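Local coordinates for protein GH26A (Muricauda sp. MAR_2010_75, PDB 6Q75) that probably hydrolyses glycosidic bonds in polysaccharides such as beta-mannans, as a member of glycoside hydrolase family 26, at residues 213-218 / 244-249; 106-111 / 174-179; 271-276 / 291-296. All coordinates share one frame; numbering follows the deposited sequence.

Interaction 1 (213-218 / 244-249); sequences NLIWVW and VDILAT
Asp245 holds Trp216 through both its side chain and its backbone. Trp216 N reaches Asp245 OD2 at 2.8 Å in a nearly straight bond, 175° at the hydrogen, using the anti lone pair of that oxygen. The turn at CB sets this up: with CG beside the backbone N (chi1 -73°), the carboxylate is brought up to the backbone of Ile215 and Trp216. Its other oxygen is bound by the backbone N of Val24. Trp216 O in turn is gripped twice, by Asp245 N at 2.8 Å and by Ile246 N at 3.1 Å. Further along, Trp218 N bonds to Ile246 O (2.9 Å) and Trp218 O accepts from Ala248 N (2.8 Å). Packing differs on the two faces. Ile215 CG2 meets Ile246 CD1 at 3.9 Å, and Val217 CG1 meets Ala248 CB at 3.7 Å. On the other face, the CB of Trp218 lies on CG1 of Val244 while its six-membered ring meets Leu247 CD2; the indole N-H is taken by Phe237 O. Such parallel pairing, with Trp218 bonding through its N and O to the residues that flank its partner Leu247, is the staple of the (beta/alpha)8 barrel of this family.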
loop_
_atom_site.group_PDB
_atom_site.type_symbol
_atom_site.label_atom_id
_atom_site.label_comp_id
_atom_site.label_asym_id
_atom_site.label_seq_id
_atom_site.Cartn_x
_atom_site.Cartn_y
_atom_site.Cartn_z
ATOM N N ASN A 213 2.631 -3.633 14.819
ATOM C CA ASN A 213 1.556 -2.725 14.457
ATOM C C ASN A 213 1.301 -2.683 12.957
ATOM O O ASN A 213 0.560 -1.807 12.497
ATOM C CB ASN A 213 1.862 -1.321 14.970
ATOM C CG ASN A 213 3.100 -0.751 14.323
ATOM O OD1 ASN A 213 4.070 -1.487 14.070
ATOM N ND2 ASN A 213 3.084 0.551 14.032
ATOM N N LEU A 214 1.891 -3.587 12.181
ATOM C CA LEU A 214 1.722 -3.580 10.730
ATOM C C LEU A 214 0.636 -4.556 10.293
ATOM O O LEU A 214 0.520 -5.661 10.830
ATOM C CB LEU A 214 3.030 -3.932 10.027
ATOM C CG LEU A 214 4.269 -3.176 10.530
ATOM C CD1 LEU A 214 5.525 -3.639 9.809
ATOM C CD2 LEU A 214 4.071 -1.683 10.320
ATOM N N ILE A 215 -0.221 -4.095 9.381
ATOM C CA ILE A 215 -1.117 -4.948 8.613
ATOM C C ILE A 215 -0.478 -5.114 7.246
ATOM O O ILE A 215 -0.230 -4.120 6.550
ATOM C CB ILE A 215 -2.522 -4.324 8.505
ATOM C CG1 ILE A 215 -3.225 -4.391 9.872
ATOM C CG2 ILE A 215 -3.369 -5.040 7.451
ATOM C CD1 ILE A 215 -4.417 -3.465 9.970
ATOM N N TRP A 216 -0.205 -6.352 6.841
ATOM C CA TRP A 216 0.616 -6.568 5.655
ATOM C C TRP A 216 -0.256 -6.589 4.413
ATOM O O TRP A 216 -1.030 -7.529 4.200
ATOM C CB TRP A 216 1.438 -7.848 5.772
ATOM C CG TRP A 216 2.590 -7.631 6.726
ATOM C CD1 TRP A 216 2.533 -7.553 8.090
ATOM C CD2 TRP A 216 3.950 -7.346 6.364
ATOM N NE1 TRP A 216 3.789 -7.291 8.600
ATOM C CE2 TRP A 216 4.670 -7.156 7.558
ATOM C CE3 TRP A 216 4.633 -7.274 5.149
ATOM C CZ2 TRP A 216 6.032 -6.871 7.567
ATOM C CZ3 TRP A 216 5.984 -6.997 5.159
ATOM C CH2 TRP A 216 6.676 -6.818 6.371
ATOM N N VAL A 217 -0.097 -5.570 3.572
ATOM C CA VAL A 217 -0.924 -5.427 2.377
ATOM C C VAL A 217 -0.051 -5.793 1.194
ATOM O O VAL A 217 0.911 -5.078 0.877
ATOM C CB VAL A 217 -1.491 -4.015 2.214
ATOM C CG1 VAL A 217 -2.428 -3.973 0.953
ATOM C CG2 VAL A 217 -2.252 -3.582 3.479
ATOM N N TRP A 218 -0.403 -6.896 0.530
ATOM C CA TRP A 218 0.261 -7.339 -0.688
ATOM C C TRP A 218 -0.457 -6.655 -1.842
ATOM O O TRP A 218 -1.610 -6.975 -2.115
ATOM C CB TRP A 218 0.179 -8.861 -0.784
ATOM C CG TRP A 218 0.811 -9.500 -2.008
ATOM C CD1 TRP A 218 2.115 -9.931 -2.150
ATOM C CD2 TRP A 218 0.142 -9.848 -3.217
ATOM N NE1 TRP A 218 2.290 -10.511 -3.387
ATOM C CE2 TRP A 218 1.095 -10.466 -4.063
ATOM C CE3 TRP A 218 -1.176 -9.686 -3.679
ATOM C CZ2 TRP A 218 0.775 -10.915 -5.339
ATOM C CZ3 TRP A 218 -1.486 -10.137 -4.957
ATOM C CH2 TRP A 218 -0.524 -10.747 -5.764
ATOM N N VAL A 244 0.546 -12.495 4.535
ATOM C CA VAL A 244 -0.259 -11.426 3.935
ATOM C C VAL A 244 -1.566 -11.302 4.717
ATOM O O VAL A 244 -2.233 -12.310 4.962
ATOM C CB VAL A 244 -0.551 -11.707 2.444
ATOM C CG1 VAL A 244 -1.495 -10.632 1.876
ATOM C CG2 VAL A 244 0.747 -11.800 1.614
ATOM N N ASP A 245 -1.941 -10.067 5.104
ATOM C CA ASP A 245 -3.227 -9.791 5.751
ATOM C C ASP A 245 -4.303 -9.387 4.748
ATOM O O ASP A 245 -5.461 -9.798 4.877
ATOM C CB ASP A 245 -3.083 -8.653 6.772
ATOM C CG ASP A 245 -2.324 -9.073 8.041
ATOM O OD1 ASP A 245 -2.747 -10.038 8.735
ATOM O OD2 ASP A 245 -1.290 -8.427 8.335
ATOM N N ILE A 246 -3.945 -8.557 3.781
ATOM C CA ILE A 246 -4.908 -7.959 2.853
ATOM C C ILE A 246 -4.283 -7.999 1.471
ATOM O O ILE A 246 -3.083 -7.742 1.328
ATOM C CB ILE A 246 -5.234 -6.516 3.280
ATOM C CG1 ILE A 246 -5.872 -6.508 4.669
ATOM C CG2 ILE A 246 -6.177 -5.827 2.239
ATOM C CD1 ILE A 246 -6.486 -5.212 5.033
ATOM N N LEU A 247 -5.087 -8.287 0.435
ATOM C CA LEU A 247 -4.605 -8.222 -0.943
ATOM C C LEU A 247 -5.165 -6.987 -1.632
ATOM O O LEU A 247 -6.296 -6.579 -1.381
ATOM C CB LEU A 247 -4.959 -9.485 -1.754
ATOM C CG LEU A 247 -4.293 -10.806 -1.329
ATOM C CD1 LEU A 247 -4.864 -11.362 -0.041
ATOM C CD2 LEU A 247 -4.343 -11.860 -2.463
ATOM N N ALA A 248 -4.334 -6.332 -2.426
ATOM C CA ALA A 248 -4.762 -5.094 -3.042
ATOM C C ALA A 248 -4.239 -5.048 -4.462
ATOM O O ALA A 248 -3.302 -5.758 -4.834
ATOM C CB ALA A 248 -4.257 -3.867 -2.273
ATOM N N THR A 249 -4.858 -4.190 -5.256
ATOM C CA THR A 249 -4.373 -3.980 -6.612
ATOM C C THR A 249 -4.559 -2.518 -6.991
ATOM O O THR A 249 -5.347 -1.790 -6.381
ATOM C CB THR A 249 -5.065 -4.915 -7.613
ATOM O OG1 THR A 249 -4.311 -4.924 -8.836
ATOM C CG2 THR A 249 -6.469 -4.460 -7.879
HETATM O O HOH W 1 -0.218 -8.517 10.610
#

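Interaction 2 (106-111 / 174-179); sequences TLMWHV and PYHEMN
His176 and His110 meet in the loops that follow strands 170-173 and 104-108, at the C-terminal end of the strands of a (beta/alpha)8 barrel, where enzymes of this fold keep their active site. The two imidazoles form an offset edge-to-face pair, the edge of His176 turned to the face of His110 with the planes at 84°. From CB of His176 the ring carbon CG is set between the backbone N and the carbonyl carbon (chi1 60°), a turn that carries the ring across to segment 106-111. Met108 CE lies over one face of this ring in a CH-pi contact, 3.3 Å from the centroid and shifted toward the NE2-CE1 side, with CG the more distant ring atom. ND1 hydrogen-bonds a water at 2.9 Å, and the same water accepts from Trp109 N. CE1 lies over the His110 face, 3.4 Å from His110 CD2. At the tip, NE2 lies 3.0 Å from His110 NE2 and bonds to a bound Tris molecule, probably from the crystallisation liquor, which may mark a sugar pocket. His110 is itself steadied by a bond from ND1 to Asp78, and an alanine here would probably leave that aspartate oxygen without this partner and the edge of His176 without the ring it rests on, freer to turn. Beyond the histidines, Tyr175 lies alongside Trp109 pointing the same way, their planes inclined at 42°. Tyr175 CE1 also meets Val111 CG1 at 4.0 Å, while its hydroxyl bonds to Trp149. The backbones are bridged by a second water, which donates to Trp109 O at 2.7 Å and accepts from Tyr175 N at 2.8 Å.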
loop_
_atom_site.group_PDB
_atom_site.type_symbol
_atom_site.label_atom_id
_atom_site.label_comp_id
_atom_site.label_asym_id
_atom_site.label_seq_id
_atom_site.Cartn_x
_atom_site.Cartn_y
_atom_site.Cartn_z
ATOM N N THR A 106 -2.226 4.521 5.888
ATOM C CA THR A 106 -1.531 3.564 5.033
ATOM C C THR A 106 -0.207 4.160 4.557
ATOM O O THR A 106 -0.111 5.360 4.292
ATOM C CB THR A 106 -2.403 3.108 3.819
ATOM O OG1 THR A 106 -1.687 2.105 3.085
ATOM C CG2 THR A 106 -2.793 4.271 2.880
ATOM N N LEU A 107 0.833 3.324 4.514
ATOM C CA LEU A 107 2.165 3.765 4.101
ATOM C C LEU A 107 2.748 2.775 3.101
ATOM O O LEU A 107 2.560 1.558 3.231
ATOM C CB LEU A 107 3.109 3.902 5.320
ATOM C CG LEU A 107 2.631 4.979 6.307
ATOM C CD1 LEU A 107 3.472 4.925 7.599
ATOM C CD2 LEU A 107 2.692 6.376 5.672
ATOM N N MET A 108 3.417 3.312 2.081
ATOM C CA MET A 108 4.139 2.540 1.078
ATOM C C MET A 108 5.605 2.980 1.073
ATOM O O MET A 108 6.031 3.813 1.887
ATOM C CB MET A 108 3.506 2.715 -0.308
ATOM C CG MET A 108 3.589 4.156 -0.807
ATOM S SD MET A 108 2.609 4.447 -2.295
ATOM C CE MET A 108 3.329 3.240 -3.418
ATOM N N TRP A 109 6.369 2.449 0.120
ATOM C CA TRP A 109 7.818 2.631 0.168
ATOM C C TRP A 109 8.451 2.418 -1.197
ATOM O O TRP A 109 9.020 1.351 -1.460
ATOM C CB TRP A 109 8.426 1.681 1.200
ATOM C CG TRP A 109 9.923 1.850 1.443
ATOM C CD1 TRP A 109 10.663 2.998 1.314
ATOM C CD2 TRP A 109 10.850 0.814 1.800
ATOM N NE1 TRP A 109 12.000 2.741 1.626
ATOM C CE2 TRP A 109 12.133 1.406 1.900
ATOM C CE3 TRP A 109 10.712 -0.555 2.064
ATOM C CZ2 TRP A 109 13.290 0.668 2.266
ATOM C CZ3 TRP A 109 11.859 -1.286 2.405
ATOM C CH2 TRP A 109 13.126 -0.669 2.493
ATOM N N HIS A 110 8.346 3.397 -2.091
ATOM C CA HIS A 110 9.266 3.392 -3.223
ATOM C C HIS A 110 10.694 3.482 -2.682
ATOM O O HIS A 110 10.986 4.251 -1.757
ATOM C CB HIS A 110 9.018 4.553 -4.166
ATOM C CG HIS A 110 7.770 4.423 -4.981
ATOM N ND1 HIS A 110 6.626 5.139 -4.702
ATOM C CD2 HIS A 110 7.496 3.683 -6.085
ATOM C CE1 HIS A 110 5.700 4.852 -5.605
ATOM N NE2 HIS A 110 6.205 3.978 -6.461
ATOM N N VAL A 111 11.575 2.683 -3.263
ATOM C CA VAL A 111 12.957 2.600 -2.815
ATOM C C VAL A 111 13.830 2.189 -3.995
ATOM O O VAL A 111 13.405 1.428 -4.871
ATOM C CB VAL A 111 13.042 1.623 -1.625
ATOM C CG1 VAL A 111 12.677 0.204 -2.063
ATOM C CG2 VAL A 111 14.438 1.696 -0.975
ATOM N N PRO A 174 4.486 -2.669 1.121
ATOM C CA PRO A 174 5.829 -2.643 0.534
ATOM C C PRO A 174 5.925 -3.340 -0.826
ATOM O O PRO A 174 5.195 -4.287 -1.131
ATOM C CB PRO A 174 6.662 -3.391 1.590
ATOM C CG PRO A 174 5.671 -4.482 2.084
ATOM C CD PRO A 174 4.270 -3.788 2.041
ATOM N N TYR A 175 6.891 -2.887 -1.626
ATOM C CA TYR A 175 7.270 -3.541 -2.886
ATOM C C TYR A 175 6.035 -3.779 -3.762
ATOM O O TYR A 175 5.784 -4.884 -4.249
ATOM C CB TYR A 175 8.006 -4.842 -2.638
ATOM C CG TYR A 175 9.318 -4.669 -1.891
ATOM C CD1 TYR A 175 10.304 -3.781 -2.348
ATOM C CD2 TYR A 175 9.578 -5.398 -0.740
ATOM C CE1 TYR A 175 11.520 -3.623 -1.659
ATOM C CE2 TYR A 175 10.805 -5.257 -0.055
ATOM C CZ TYR A 175 11.753 -4.363 -0.519
ATOM O OH TYR A 175 12.953 -4.216 0.166
ATOM N N HIS A 176 5.258 -2.724 -3.921
ATOM C CA HIS A 176 3.974 -2.777 -4.602
ATOM C C HIS A 176 4.153 -2.940 -6.117
ATOM O O HIS A 176 5.233 -2.724 -6.677
ATOM C CB HIS A 176 3.184 -1.500 -4.310
ATOM C CG HIS A 176 3.902 -0.276 -4.779
ATOM N ND1 HIS A 176 5.109 0.118 -4.250
ATOM C CD2 HIS A 176 3.629 0.590 -5.781
ATOM C CE1 HIS A 176 5.534 1.201 -4.880
ATOM N NE2 HIS A 176 4.644 1.514 -5.810
ATOM N N GLU A 177 3.070 -3.344 -6.786
ATOM C CA GLU A 177 3.077 -3.548 -8.251
ATOM C C GLU A 177 4.179 -4.533 -8.669
ATOM O O GLU A 177 4.787 -4.425 -9.740
ATOM C CB GLU A 177 3.198 -2.204 -8.987
ATOM C CG GLU A 177 1.931 -1.334 -8.756
ATOM C CD GLU A 177 1.946 0.042 -9.449
ATOM O OE1 GLU A 177 2.898 0.371 -10.203
ATOM O OE2 GLU A 177 0.958 0.791 -9.263
ATOM N N MET A 178 4.381 -5.555 -7.841
ATOM C CA MET A 178 5.498 -6.474 -8.042
ATOM C C MET A 178 5.290 -7.402 -9.227
ATOM O O MET A 178 6.260 -8.031 -9.673
ATOM C CB MET A 178 5.714 -7.290 -6.764
ATOM C CG MET A 178 4.666 -8.393 -6.526
ATOM S SD MET A 178 2.998 -7.804 -6.113
ATOM C CE MET A 178 3.180 -7.157 -4.469
ATOM N N ASN A 179 4.057 -7.498 -9.752
ATOM C CA ASN A 179 3.833 -8.290 -10.954
ATOM C C ASN A 179 4.130 -7.494 -12.214
ATOM O O ASN A 179 4.133 -8.070 -13.309
ATOM C CB ASN A 179 2.395 -8.849 -10.987
ATOM C CG ASN A 179 1.329 -7.764 -10.893
ATOM O OD1 ASN A 179 1.515 -6.752 -10.226
ATOM N ND2 ASN A 179 0.195 -7.976 -11.580
HETATM O O HOH W 2 5.795 0.235 -1.459
HETATM O O HOH W 3 8.912 -1.172 -0.632
#

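Interaction 3 (271-276 / 291-296); sequences KPIALG and PKWSWF
Ile273 O is gripped by both the backbone and the side chain of Ser294. The hydroxyl OG donates to Ile273 O at 2.7 Å and Ser294 N does so at 2.9 Å, each tilted by about 20° from the carbonyl plane. A chi1 of -51° brings OG round beside its own backbone N, which is why one residue can offer two donors to a single oxygen. Leu275 N continues the pairing with a 2.8 Å bond to Trp295 O, and Leu275 O receives a CA-H...O contact from Phe296. A water at either end of these direct bonds extends the pairing: one accepts from Ile273 N and donates to Lys292 O, the other links Trp295 NE1 with Gly276 O. Trp295 N, by contrast, is buried with no partner anywhere in the model.

The indoles go to different sides. Trp293 is sandwiched: Leu275 CD2 stands over the centre of its six-membered ring, 3.5 Å from the centroid, while Ile273 CD1 lies over the opposite face nearer the rim, 4.1 Å from that centroid. Gln290 takes its indole N-H, and Tyr261 of helix 258-268 meets the ring. Trp295 instead has CG between the backbone N and the carbonyl carbon (chi1 75°), and lays one face on Ala274, whose CB is 3.4 Å from the six-membered ring centroid. Segment 291-296 is also bonded through Ser294 and Phe296 to Leu47 of strand 46-51. The contact thus joins the two strands of a beta-alpha-beta unit, with helix 284-289 between them, where the last barrel strand meets the first and the (beta/alpha)8 barrel closes.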
loop_
_atom_site.group_PDB
_atom_site.type_symbol
_atom_site.label_atom_id
_atom_site.label_comp_id
_atom_site.label_asym_id
_atom_site.label_seq_id
_atom_site.Cartn_x
_atom_site.Cartn_y
_atom_site.Cartn_z
ATOM N N LYS A 271 -9.342 -13.481 2.686
ATOM C CA LYS A 271 -8.710 -12.263 3.152
ATOM C C LYS A 271 -9.348 -11.047 2.484
ATOM O O LYS A 271 -9.832 -11.139 1.355
ATOM C CB LYS A 271 -7.218 -12.293 2.859
ATOM C CG LYS A 271 -6.517 -13.355 3.711
ATOM C CD LYS A 271 -5.034 -13.329 3.514
ATOM C CE LYS A 271 -4.395 -14.444 4.331
ATOM N NZ LYS A 271 -4.243 -14.091 5.777
ATOM N N PRO A 272 -9.341 -9.887 3.145
ATOM C CA PRO A 272 -9.905 -8.692 2.504
ATOM C C PRO A 272 -9.103 -8.301 1.273
ATOM O O PRO A 272 -7.905 -8.579 1.170
ATOM C CB PRO A 272 -9.814 -7.607 3.584
ATOM C CG PRO A 272 -9.593 -8.384 4.915
ATOM C CD PRO A 272 -8.864 -9.626 4.516
ATOM N N ILE A 273 -9.790 -7.657 0.329
ATOM C CA ILE A 273 -9.118 -7.063 -0.818
ATOM C C ILE A 273 -9.385 -5.564 -0.818
ATOM O O ILE A 273 -10.339 -5.075 -0.197
ATOM C CB ILE A 273 -9.553 -7.694 -2.160
ATOM C CG1 ILE A 273 -11.034 -7.444 -2.418
ATOM C CG2 ILE A 273 -9.220 -9.169 -2.222
ATOM C CD1 ILE A 273 -11.468 -7.937 -3.777
ATOM N N ALA A 274 -8.547 -4.830 -1.557
ATOM C CA ALA A 274 -8.678 -3.378 -1.588
ATOM C C ALA A 274 -8.120 -2.843 -2.894
ATOM O O ALA A 274 -7.311 -3.501 -3.553
ATOM C CB ALA A 274 -7.938 -2.720 -0.418
ATOM N N LEU A 275 -8.542 -1.628 -3.243
ATOM C CA LEU A 275 -7.970 -0.898 -4.377
ATOM C C LEU A 275 -6.834 -0.042 -3.844
ATOM O O LEU A 275 -7.049 1.070 -3.353
ATOM C CB LEU A 275 -9.035 -0.050 -5.080
ATOM C CG LEU A 275 -10.136 -0.843 -5.778
ATOM C CD1 LEU A 275 -11.401 0.038 -6.011
ATOM C CD2 LEU A 275 -9.616 -1.470 -7.035
ATOM N N GLY A 276 -5.606 -0.560 -3.948
ATOM C CA GLY A 276 -4.484 0.086 -3.299
ATOM C C GLY A 276 -4.138 1.444 -3.869
ATOM O O GLY A 276 -3.693 2.328 -3.124
ATOM N N PRO A 291 -18.383 -5.553 -4.705
ATOM C CA PRO A 291 -18.578 -5.026 -3.342
ATOM C C PRO A 291 -17.451 -5.377 -2.394
ATOM O O PRO A 291 -17.373 -4.787 -1.315
ATOM C CB PRO A 291 -19.898 -5.674 -2.902
ATOM C CG PRO A 291 -19.943 -6.956 -3.663
ATOM C CD PRO A 291 -19.256 -6.699 -4.994
ATOM N N LYS A 292 -16.584 -6.310 -2.754
ATOM C CA LYS A 292 -15.558 -6.739 -1.810
ATOM C C LYS A 292 -14.413 -5.738 -1.661
ATOM O O LYS A 292 -13.605 -5.881 -0.737
ATOM C CB LYS A 292 -15.021 -8.105 -2.240
ATOM C CG LYS A 292 -15.973 -9.267 -1.932
ATOM C CD LYS A 292 -15.425 -10.570 -2.477
ATOM C CE LYS A 292 -16.500 -11.649 -2.550
ATOM N NZ LYS A 292 -16.773 -12.248 -1.247
ATOM N N TRP A 293 -14.287 -4.738 -2.534
ATOM C CA TRP A 293 -13.222 -3.757 -2.339
ATOM C C TRP A 293 -13.423 -3.051 -1.000
ATOM O O TRP A 293 -14.486 -2.487 -0.741
ATOM C CB TRP A 293 -13.193 -2.735 -3.480
ATOM C CG TRP A 293 -12.921 -3.281 -4.845
ATOM C CD1 TRP A 293 -13.745 -3.175 -5.946
ATOM C CD2 TRP A 293 -11.726 -3.940 -5.307
ATOM N NE1 TRP A 293 -13.138 -3.743 -7.046
ATOM C CE2 TRP A 293 -11.908 -4.226 -6.678
ATOM C CE3 TRP A 293 -10.528 -4.341 -4.686
ATOM C CZ2 TRP A 293 -10.947 -4.882 -7.445
ATOM C CZ3 TRP A 293 -9.572 -4.987 -5.456
ATOM C CH2 TRP A 293 -9.784 -5.252 -6.818
ATOM N N SER A 294 -12.388 -3.076 -0.150
ATOM C CA SER A 294 -12.515 -2.548 1.201
ATOM C C SER A 294 -12.147 -1.087 1.310
ATOM O O SER A 294 -12.634 -0.417 2.221
ATOM C CB SER A 294 -11.622 -3.329 2.174
ATOM O OG SER A 294 -11.858 -4.709 2.034
ATOM N N TRP A 295 -11.259 -0.599 0.450
ATOM C CA TRP A 295 -10.967 0.824 0.369
ATOM C C TRP A 295 -10.473 1.108 -1.036
ATOM O O TRP A 295 -10.177 0.195 -1.811
ATOM C CB TRP A 295 -9.954 1.305 1.448
ATOM C CG TRP A 295 -8.511 0.939 1.228
ATOM C CD1 TRP A 295 -7.593 1.577 0.406
ATOM C CD2 TRP A 295 -7.796 -0.126 1.880
ATOM N NE1 TRP A 295 -6.355 0.944 0.514
ATOM C CE2 TRP A 295 -6.465 -0.102 1.399
ATOM C CE3 TRP A 295 -8.159 -1.105 2.814
ATOM C CZ2 TRP A 295 -5.484 -1.023 1.833
ATOM C CZ3 TRP A 295 -7.183 -2.041 3.228
ATOM C CH2 TRP A 295 -5.862 -1.974 2.741
ATOM N N PHE A 296 -10.454 2.391 -1.380
ATOM C CA PHE A 296 -9.743 2.865 -2.554
ATOM C C PHE A 296 -8.830 3.985 -2.094
ATOM O O PHE A 296 -9.121 4.640 -1.094
ATOM C CB PHE A 296 -10.716 3.353 -3.654
ATOM C CG PHE A 296 -11.554 4.534 -3.259
ATOM C CD1 PHE A 296 -11.028 5.831 -3.247
ATOM C CD2 PHE A 296 -12.906 4.373 -2.983
ATOM C CE1 PHE A 296 -11.832 6.937 -2.923
ATOM C CE2 PHE A 296 -13.707 5.467 -2.647
ATOM C CZ PHE A 296 -13.174 6.752 -2.627
HETATM O O HOH W 4 -12.667 -7.738 0.939
HETATM O O HOH W 5 -3.770 2.120 -0.394
#

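The three contacts sample one parallel sheet in chain order: interaction 2 closes before interaction 1 opens, and interaction 3 follows. Interactions 1 and 3 lie side by side, their centres about 11 Å apart, because strands 246-251 and 273-278 are neighbours; Leu247 N to Pro272 O and Thr249 O to Gly276 N probably bond the two. Interaction 2 is likewise about 11 Å from interaction 1, touching it where Met178 packs on Trp218 and Pro174 on Trp216. Interactions 2 and 3 are about 17 Å apart between centres and do not touch. The principle illustrated is that interactions 1 and 3 knit the barrel wall, while the loops of interaction 2 shape its probable substrate end.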